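Local coordinates for beta-hydroxyacid dehydrogenase, 3-hydroxyisobutyrate dehydrogenase (Saccharomonospora xinjiangensis XJ-54, PDB 6GRL), which probably acts as an NADP(H)-dependent oxidoreductase, an S-selective imine reductase associated with reductive amination, at residues 263-268 / 273-278. Numbering follows the deposited sequence. Where two conformers were deposited one is given.
Sequences SHRESL and VRMREV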
loop_
_atom_site.group_PDB
_atom_site.type_symbol
_atom_site.label_atom_id
_atom_site.label_comp_id
_atom_site.label_asym_id
_atom_site.label_seq_id
_atom_site.Cartn_x
_atom_site.Cartn_y
_atom_site.Cartn_z
ATOM N N SER A 263 -25.234 -23.830 6.251
ATOM C CA SER A 263 -25.745 -25.186 6.081
ATOM C C SER A 263 -25.430 -25.728 4.692
ATOM O O SER A 263 -25.068 -26.900 4.542
ATOM C CB SER A 263 -27.252 -25.211 6.340
ATOM O OG SER A 263 -27.779 -26.513 6.158
ATOM N N HIS A 264 -25.544 -24.884 3.663
ATOM C CA HIS A 264 -25.346 -25.359 2.296
ATOM C C HIS A 264 -23.889 -25.728 2.039
ATOM O O HIS A 264 -23.595 -26.822 1.545
ATOM C CB HIS A 264 -25.823 -24.305 1.297
ATOM C CG HIS A 264 -25.419 -24.589 -0.117
ATOM N ND1 HIS A 264 -24.616 -23.740 -0.848
ATOM C CD2 HIS A 264 -25.693 -25.639 -0.926
ATOM C CE1 HIS A 264 -24.424 -24.249 -2.051
ATOM N NE2 HIS A 264 -25.065 -25.401 -2.124
ATOM N N ARG A 265 -22.957 -24.827 2.365
ATOM C CA ARG A 265 -21.554 -25.103 2.072
ATOM C C ARG A 265 -21.018 -26.239 2.937
ATOM O O ARG A 265 -20.205 -27.046 2.475
ATOM C CB ARG A 265 -20.711 -23.837 2.244
ATOM C CG ARG A 265 -20.645 -23.282 3.656
ATOM C CD ARG A 265 -20.214 -21.822 3.637
ATOM N NE ARG A 265 -18.802 -21.659 3.298
ATOM C CZ ARG A 265 -18.341 -20.773 2.419
ATOM N NH1 ARG A 265 -17.039 -20.687 2.178
ATOM N NH2 ARG A 265 -19.183 -19.977 1.775
ATOM N N GLU A 266 -21.476 -26.332 4.189
ATOM C CA GLU A 266 -21.013 -27.413 5.052
ATOM C C GLU A 266 -21.578 -28.759 4.617
ATOM O O GLU A 266 -20.936 -29.795 4.830
ATOM C CB GLU A 266 -21.373 -27.117 6.508
ATOM C CG GLU A 266 -20.467 -26.076 7.151
ATOM C CD GLU A 266 -20.711 -25.912 8.638
ATOM O OE1 GLU A 266 -21.748 -26.401 9.134
ATOM O OE2 GLU A 266 -19.859 -25.294 9.311
ATOM N N SER A 267 -22.764 -28.769 4.002
ATOM C CA SER A 267 -23.303 -30.003 3.442
ATOM C C SER A 267 -22.483 -30.494 2.256
ATOM O O SER A 267 -22.590 -31.668 1.887
ATOM C CB SER A 267 -24.760 -29.806 3.022
ATOM O OG SER A 267 -24.854 -29.004 1.858
ATOM N N LEU A 268 -21.677 -29.621 1.655
ATOM C CA LEU A 268 -20.773 -29.986 0.575
ATOM C C LEU A 268 -19.365 -30.285 1.067
ATOM O O LEU A 268 -18.501 -30.636 0.259
ATOM C CB LEU A 268 -20.721 -28.864 -0.467
ATOM C CG LEU A 268 -22.042 -28.479 -1.136
ATOM C CD1 LEU A 268 -21.903 -27.140 -1.841
ATOM C CD2 LEU A 268 -22.486 -29.556 -2.114
ATOM N N VAL A 273 -15.524 -20.724 7.854
ATOM C CA VAL A 273 -14.939 -20.004 8.982
ATOM C C VAL A 273 -15.480 -18.580 9.053
ATOM O O VAL A 273 -15.943 -18.128 10.107
ATOM C CB VAL A 273 -13.402 -20.022 8.892
ATOM C CG1 VAL A 273 -12.800 -19.045 9.892
ATOM C CG2 VAL A 273 -12.879 -21.429 9.137
ATOM N N ARG A 274 -15.428 -17.849 7.937
ATOM C CA ARG A 274 -15.910 -16.470 7.947
ATOM C C ARG A 274 -17.431 -16.412 8.027
ATOM O O ARG A 274 -17.989 -15.516 8.670
ATOM C CB ARG A 274 -15.413 -15.723 6.709
ATOM C CG ARG A 274 -13.973 -15.235 6.799
ATOM C CD ARG A 274 -13.726 -14.362 8.024
ATOM N NE ARG A 274 -12.595 -13.461 7.810
ATOM C CZ ARG A 274 -11.762 -13.057 8.763
ATOM N NH1 ARG A 274 -11.919 -13.474 10.012
ATOM N NH2 ARG A 274 -10.761 -12.240 8.463
ATOM N N MET A 275 -18.122 -17.351 7.376
ATOM C CA MET A 275 -19.581 -17.343 7.418
ATOM C C MET A 275 -20.090 -17.596 8.831
ATOM O O MET A 275 -21.021 -16.925 9.293
ATOM C CB MET A 275 -20.142 -18.376 6.440
ATOM C CG MET A 275 -19.734 -18.138 4.988
ATOM S SD MET A 275 -20.304 -16.558 4.319
ATOM C CE MET A 275 -18.811 -15.570 4.398
ATOM N N ARG A 276 -19.485 -18.552 9.540
ATOM C CA ARG A 276 -19.858 -18.788 10.931
ATOM C C ARG A 276 -19.471 -17.614 11.819
ATOM O O ARG A 276 -20.187 -17.299 12.776
ATOM C CB ARG A 276 -19.212 -20.075 11.443
ATOM C CG ARG A 276 -19.917 -21.338 10.981
ATOM C CD ARG A 276 -19.396 -22.574 11.699
ATOM N NE ARG A 276 -20.213 -23.749 11.405
ATOM C CZ ARG A 276 -21.281 -24.117 12.109
ATOM N NH1 ARG A 276 -21.668 -23.402 13.158
ATOM N NH2 ARG A 276 -21.962 -25.201 11.765
ATOM N N GLU A 277 -18.349 -16.956 11.522
ATOM C CA GLU A 277 -17.946 -15.792 12.305
ATOM C C GLU A 277 -18.935 -14.646 12.133
ATOM O O GLU A 277 -19.308 -13.989 13.113
ATOM C CB GLU A 277 -16.536 -15.356 11.905
ATOM C CG GLU A 277 -16.097 -14.031 12.503
ATOM C CD GLU A 277 -14.859 -13.473 11.830
ATOM O OE1 GLU A 277 -13.815 -14.158 11.839
ATOM O OE2 GLU A 277 -14.928 -12.348 11.292
ATOM N N VAL A 278 -19.375 -14.396 10.898
ATOM C CA VAL A 278 -20.337 -13.327 10.647
ATOM C C VAL A 278 -21.666 -13.636 11.326
ATOM O O VAL A 278 -22.307 -12.749 11.903
ATOM C CB VAL A 278 -20.510 -13.113 9.132
ATOM C CG1 VAL A 278 -21.674 -12.180 8.854
ATOM C CG2 VAL A 278 -19.233 -12.560 8.528
#
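Glu266 and Arg276 join the two arms of a helix-loop-helix hairpin in the C-terminal, reductive aminase-like domain, linking the C-terminal part of helix 251-267 to the first turns of helix 273-287. Their link is a side-on, two-nitrogen salt bridge. Arg276 NE donates to Glu266 OE2 over 2.6 Å, nearly straight with an N-H...O angle of 168°. The second bond, from Arg276 NH2 to Glu266 OE1, is longer at 2.9 Å and a little less straight. OE2 lies practically in the guanidinium plane, whereas OE1 is somewhat tilted from it; both oxygens are met on their syn sides, and the two planar groups are turned 31° apart, so the pairing is slightly twisted. Arg276 reaches the carboxylate because its chain runs extended from CG to NE (chi2 -170°), carrying the guanidinium back toward the first helix. Cutting Glu266 back to an alanine would remove the carboxylate, and the Arg276 guanidinium would then probably lose its mate and be freer to swing away from helix 251-267.

The hairpin's backbones stay apart, Arg265 CA and Met275 CA 9.6 Å from each other, and side chains bridge the separation. Beside the salt bridge, Met275 CG sits over one face of the Arg265 guanidinium, toward its rim, 3.7 Å from Arg265 NH2, the two side chains crossing at about a right angle. The polar end of Arg265 is engaged by the connecting loop, where NH1 forms a salt bridge with Glu271. Met275 also packs on Met258 and Ile262 of helix 251-267, and Arg265 touches His202 and Val206 of helix 181-209.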